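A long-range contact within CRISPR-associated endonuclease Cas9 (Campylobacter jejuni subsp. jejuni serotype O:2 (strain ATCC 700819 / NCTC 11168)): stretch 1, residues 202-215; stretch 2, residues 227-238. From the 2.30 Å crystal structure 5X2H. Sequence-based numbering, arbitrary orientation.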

# COMPACT_ATOMS: atom_id res chain seq x y z
N ALA A 202 11.18 -6.63 -26.93
CA ALA A 202 10.64 -5.28 -26.82
C ALA A 202 9.40 -5.11 -27.69
O ALA A 202 9.34 -5.60 -28.81
CB ALA A 202 11.71 -4.25 -27.21
N GLN A 203 8.42 -4.38 -27.15
CA GLN A 203 7.13 -4.23 -27.81
C GLN A 203 7.26 -3.58 -29.19
O GLN A 203 6.48 -3.90 -30.10
CB GLN A 203 6.19 -3.42 -26.92
CG GLN A 203 4.90 -2.98 -27.57
CD GLN A 203 3.93 -2.37 -26.58
OE1 GLN A 203 3.31 -1.35 -26.85
NE2 GLN A 203 3.79 -3.01 -25.42
N SER A 204 8.24 -2.69 -29.38
CA SER A 204 8.38 -2.00 -30.66
C SER A 204 8.67 -2.98 -31.80
O SER A 204 8.28 -2.71 -32.94
CB SER A 204 9.49 -0.96 -30.58
OG SER A 204 10.76 -1.56 -30.38
N PHE A 205 9.33 -4.10 -31.51
CA PHE A 205 9.59 -5.08 -32.56
C PHE A 205 8.31 -5.80 -32.97
O PHE A 205 8.15 -6.14 -34.15
CB PHE A 205 10.65 -6.08 -32.10
CG PHE A 205 12.03 -5.50 -32.01
CD1 PHE A 205 12.67 -5.04 -33.15
CD2 PHE A 205 12.69 -5.43 -30.79
CE1 PHE A 205 13.95 -4.50 -33.07
CE2 PHE A 205 13.96 -4.90 -30.71
CZ PHE A 205 14.59 -4.43 -31.85
N LEU A 206 7.40 -6.04 -32.03
CA LEU A 206 6.14 -6.68 -32.39
C LEU A 206 5.22 -5.71 -33.13
O LEU A 206 4.41 -6.14 -33.95
CB LEU A 206 5.46 -7.22 -31.13
CG LEU A 206 6.14 -8.46 -30.54
CD1 LEU A 206 6.14 -8.41 -29.03
CD2 LEU A 206 5.47 -9.73 -31.03
N LYS A 207 5.33 -4.41 -32.85
CA LYS A 207 4.63 -3.43 -33.67
C LYS A 207 5.21 -3.39 -35.08
O LYS A 207 4.46 -3.21 -36.05
CB LYS A 207 4.69 -2.05 -33.02
CG LYS A 207 3.77 -1.03 -33.66
CD LYS A 207 3.75 0.27 -32.87
CE LYS A 207 2.70 1.23 -33.41
NZ LYS A 207 2.59 2.46 -32.57
N ASP A 208 6.52 -3.57 -35.21
CA ASP A 208 7.13 -3.63 -36.54
C ASP A 208 6.64 -4.84 -37.32
O ASP A 208 6.45 -4.76 -38.54
CB ASP A 208 8.66 -3.66 -36.43
CG ASP A 208 9.23 -2.40 -35.81
OD1 ASP A 208 8.59 -1.34 -35.92
OD2 ASP A 208 10.31 -2.48 -35.20
N GLU A 209 6.41 -5.96 -36.64
CA GLU A 209 5.97 -7.16 -37.34
C GLU A 209 4.56 -6.99 -37.90
O GLU A 209 4.31 -7.28 -39.07
CB GLU A 209 6.03 -8.37 -36.41
CG GLU A 209 5.54 -9.66 -37.06
CD GLU A 209 5.57 -10.85 -36.12
OE1 GLU A 209 5.02 -11.91 -36.49
OE2 GLU A 209 6.13 -10.72 -35.01
N LEU A 210 3.64 -6.50 -37.07
CA LEU A 210 2.27 -6.30 -37.53
C LEU A 210 2.19 -5.26 -38.65
O LEU A 210 1.35 -5.39 -39.55
CB LEU A 210 1.37 -5.90 -36.36
CG LEU A 210 -0.14 -5.96 -36.61
CD1 LEU A 210 -0.52 -7.28 -37.26
CD2 LEU A 210 -0.90 -5.76 -35.31
N LYS A 211 3.05 -4.24 -38.62
CA LYS A 211 3.12 -3.32 -39.74
C LYS A 211 3.65 -4.02 -40.99
O LYS A 211 3.15 -3.79 -42.10
CB LYS A 211 4.01 -2.12 -39.40
CG LYS A 211 3.42 -1.18 -38.36
CD LYS A 211 4.33 0.02 -38.12
CE LYS A 211 3.73 0.98 -37.12
NZ LYS A 211 4.64 2.12 -36.82
N LEU A 212 4.66 -4.88 -40.83
CA LEU A 212 5.22 -5.60 -41.97
C LEU A 212 4.22 -6.60 -42.53
O LEU A 212 4.12 -6.76 -43.75
CB LEU A 212 6.51 -6.30 -41.56
CG LEU A 212 7.17 -7.19 -42.61
CD1 LEU A 212 7.66 -6.36 -43.79
CD2 LEU A 212 8.31 -7.99 -42.00
N ILE A 213 3.47 -7.27 -41.66
CA ILE A 213 2.50 -8.26 -42.12
C ILE A 213 1.40 -7.59 -42.93
O ILE A 213 0.98 -8.11 -43.97
CB ILE A 213 1.92 -9.04 -40.92
CG1 ILE A 213 3.00 -9.95 -40.32
CG2 ILE A 213 0.71 -9.85 -41.34
CD1 ILE A 213 2.54 -10.70 -39.07
N PHE A 214 0.92 -6.43 -42.48
CA PHE A 214 -0.07 -5.69 -43.26
C PHE A 214 0.47 -5.33 -44.63
O PHE A 214 -0.20 -5.53 -45.65
CB PHE A 214 -0.50 -4.43 -42.50
CG PHE A 214 -1.75 -4.60 -41.69
CD1 PHE A 214 -2.99 -4.58 -42.30
CD2 PHE A 214 -1.69 -4.77 -40.31
CE1 PHE A 214 -4.15 -4.74 -41.56
CE2 PHE A 214 -2.85 -4.93 -39.57
CZ PHE A 214 -4.08 -4.91 -40.20
N LYS A 215 1.70 -4.80 -44.68
CA LYS A 215 2.29 -4.40 -45.95
C LYS A 215 2.52 -5.60 -46.87
O LYS A 215 2.28 -5.51 -48.08
CB LYS A 215 3.61 -3.67 -45.70
CG LYS A 215 4.42 -3.36 -46.95
CD LYS A 215 5.91 -3.55 -46.69
CE LYS A 215 6.67 -2.24 -46.80
NZ LYS A 215 6.99 -1.90 -48.22
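Stretch 2 (227-238) KFEEEVLSVAFY

Stretch 2 is helical from Lys-227 to Ala-236, the end of a helix that begins earlier in the chain, and it packs nearly antiparallel to the helix of stretch 1, which continues beyond Lys-215. The two N-to-C directions make an angle of 166°, and the axes come no closer than 11.1 Å, a spacing that leaves room for large side chains between them. The register follows from the reversed directions: CA of Phe-214 lies 7.3 Å from CA of Glu-229, and CA of Lys-207 lies 7.6 Å from CA of Leu-233. Phe-237 is the first residue to leave helical torsions, with phi/psi of -117/14°, although its N still bonds to Leu-233 O at 3.3 Å.

No hydrogen bond joins the stretches; the contact buries 583 Å² and rests on side-chain packing, with a phenylalanine prominent toward each end. Phe-237 (chi1 m) points toward stretch 1 and lays one ring face against Lys-207, whose CB stands 3.9 Å from the ring centroid in a CH-pi contact. The same ring meets Gln-203 OE1 along its edge, 3.5 Å from Phe-237 CD1, and Leu-210 CD2, 4.2 Å from Phe-237 CE2.

In the middle, Leu-210 reaches across to two residues of the facing helix, its CG 4.0 Å from Leu-233 CD2 and its CD2 4.1 Å from Val-232 CG1. Leu-233 is further covered by the aliphatic part of Lys-211, with Lys-211 CG 3.8 Å from Leu-233 CD1.

Beyond this, Phe-214 receives Glu-229 over one face: Glu-229 CG lies 3.5 Å from the ring centroid, so the methylene portion of an acidic side chain serves as an apolar surface. At the ring edge, Phe-214 CE2 is 4.1 Å from Val-232 CG1, and Phe-214 CE1 is 3.7 Å from CE2 of Phe-228, the two aromatic planes inclined at 64°.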

# COMPACT_ATOMS: atom_id res chain seq x y z
N LYS A 227 -8.37 2.62 -43.01
CA LYS A 227 -8.78 2.87 -41.64
C LYS A 227 -8.67 1.61 -40.78
O LYS A 227 -8.47 1.71 -39.56
CB LYS A 227 -10.21 3.40 -41.62
CG LYS A 227 -10.73 3.81 -40.26
CD LYS A 227 -12.23 4.08 -40.30
CE LYS A 227 -12.80 4.24 -38.90
NZ LYS A 227 -14.26 3.96 -38.87
N PHE A 228 -8.77 0.43 -41.39
CA PHE A 228 -8.68 -0.81 -40.64
C PHE A 228 -7.30 -0.98 -40.01
O PHE A 228 -7.18 -1.20 -38.80
CB PHE A 228 -9.02 -2.00 -41.54
CG PHE A 228 -8.81 -3.34 -40.89
CD1 PHE A 228 -9.58 -3.72 -39.81
CD2 PHE A 228 -7.85 -4.22 -41.37
CE1 PHE A 228 -9.40 -4.96 -39.21
CE2 PHE A 228 -7.67 -5.45 -40.77
CZ PHE A 228 -8.44 -5.82 -39.69
N GLU A 229 -6.24 -0.87 -40.82
CA GLU A 229 -4.89 -1.04 -40.28
C GLU A 229 -4.57 0.04 -39.25
O GLU A 229 -3.94 -0.23 -38.23
CB GLU A 229 -3.86 -1.02 -41.40
CG GLU A 229 -2.44 -1.25 -40.90
CD GLU A 229 -1.38 -0.90 -41.92
OE1 GLU A 229 -0.18 -0.89 -41.56
OE2 GLU A 229 -1.74 -0.62 -43.08
N GLU A 230 -5.00 1.28 -39.52
CA GLU A 230 -4.75 2.36 -38.56
C GLU A 230 -5.45 2.09 -37.24
O GLU A 230 -4.89 2.32 -36.17
CB GLU A 230 -5.19 3.69 -39.15
N GLU A 231 -6.69 1.60 -37.30
CA GLU A 231 -7.42 1.30 -36.07
C GLU A 231 -6.80 0.11 -35.34
O GLU A 231 -6.66 0.14 -34.11
CB GLU A 231 -8.89 1.02 -36.38
CG GLU A 231 -9.73 2.27 -36.56
CD GLU A 231 -11.18 2.04 -36.20
OE1 GLU A 231 -11.99 1.72 -37.10
OE2 GLU A 231 -11.52 2.17 -35.00
N VAL A 232 -6.42 -0.94 -36.07
CA VAL A 232 -5.85 -2.12 -35.44
C VAL A 232 -4.55 -1.77 -34.72
O VAL A 232 -4.32 -2.18 -33.58
CB VAL A 232 -5.64 -3.23 -36.49
CG1 VAL A 232 -4.72 -4.31 -35.94
CG2 VAL A 232 -6.97 -3.82 -36.91
N LEU A 233 -3.68 -0.99 -35.38
CA LEU A 233 -2.40 -0.64 -34.77
C LEU A 233 -2.59 0.24 -33.54
O LEU A 233 -1.96 0.01 -32.51
CB LEU A 233 -1.51 0.06 -35.79
CG LEU A 233 -0.98 -0.83 -36.93
CD1 LEU A 233 -0.19 0.01 -37.92
CD2 LEU A 233 -0.13 -1.96 -36.37
N SER A 234 -3.46 1.25 -33.63
CA SER A 234 -3.65 2.16 -32.50
C SER A 234 -4.31 1.45 -31.32
O SER A 234 -3.94 1.68 -30.17
CB SER A 234 -4.46 3.38 -32.92
OG SER A 234 -5.76 3.00 -33.34
N VAL A 235 -5.28 0.57 -31.59
CA VAL A 235 -5.99 -0.11 -30.51
C VAL A 235 -5.08 -1.15 -29.85
O VAL A 235 -5.06 -1.27 -28.62
CB VAL A 235 -7.29 -0.74 -31.04
CG1 VAL A 235 -7.85 -1.73 -30.03
CG2 VAL A 235 -8.32 0.34 -31.34
N ALA A 236 -4.32 -1.90 -30.65
CA ALA A 236 -3.51 -2.98 -30.09
C ALA A 236 -2.38 -2.45 -29.21
O ALA A 236 -1.97 -3.12 -28.26
CB ALA A 236 -2.94 -3.85 -31.20
N PHE A 237 -1.86 -1.25 -29.51
CA PHE A 237 -0.67 -0.75 -28.84
C PHE A 237 -0.93 0.51 -28.03
O PHE A 237 0.01 1.19 -27.62
CB PHE A 237 0.44 -0.51 -29.87
CG PHE A 237 0.94 -1.77 -30.50
CD1 PHE A 237 1.92 -2.53 -29.88
CD2 PHE A 237 0.43 -2.21 -31.71
CE1 PHE A 237 2.38 -3.69 -30.45
CE2 PHE A 237 0.89 -3.38 -32.29
CZ PHE A 237 1.86 -4.12 -31.66
N TYR A 238 -2.20 0.83 -27.78
CA TYR A 238 -2.52 1.98 -26.94
C TYR A 238 -2.07 1.73 -25.51
O TYR A 238 -2.19 0.62 -24.99
CB TYR A 238 -4.02 2.27 -26.98
CG TYR A 238 -4.45 3.40 -26.07
CD1 TYR A 238 -4.24 4.72 -26.43
CD2 TYR A 238 -5.06 3.13 -24.85
CE1 TYR A 238 -4.62 5.75 -25.59
CE2 TYR A 238 -5.45 4.16 -24.01
CZ TYR A 238 -5.23 5.47 -24.39
OH TYR A 238 -5.62 6.49 -23.56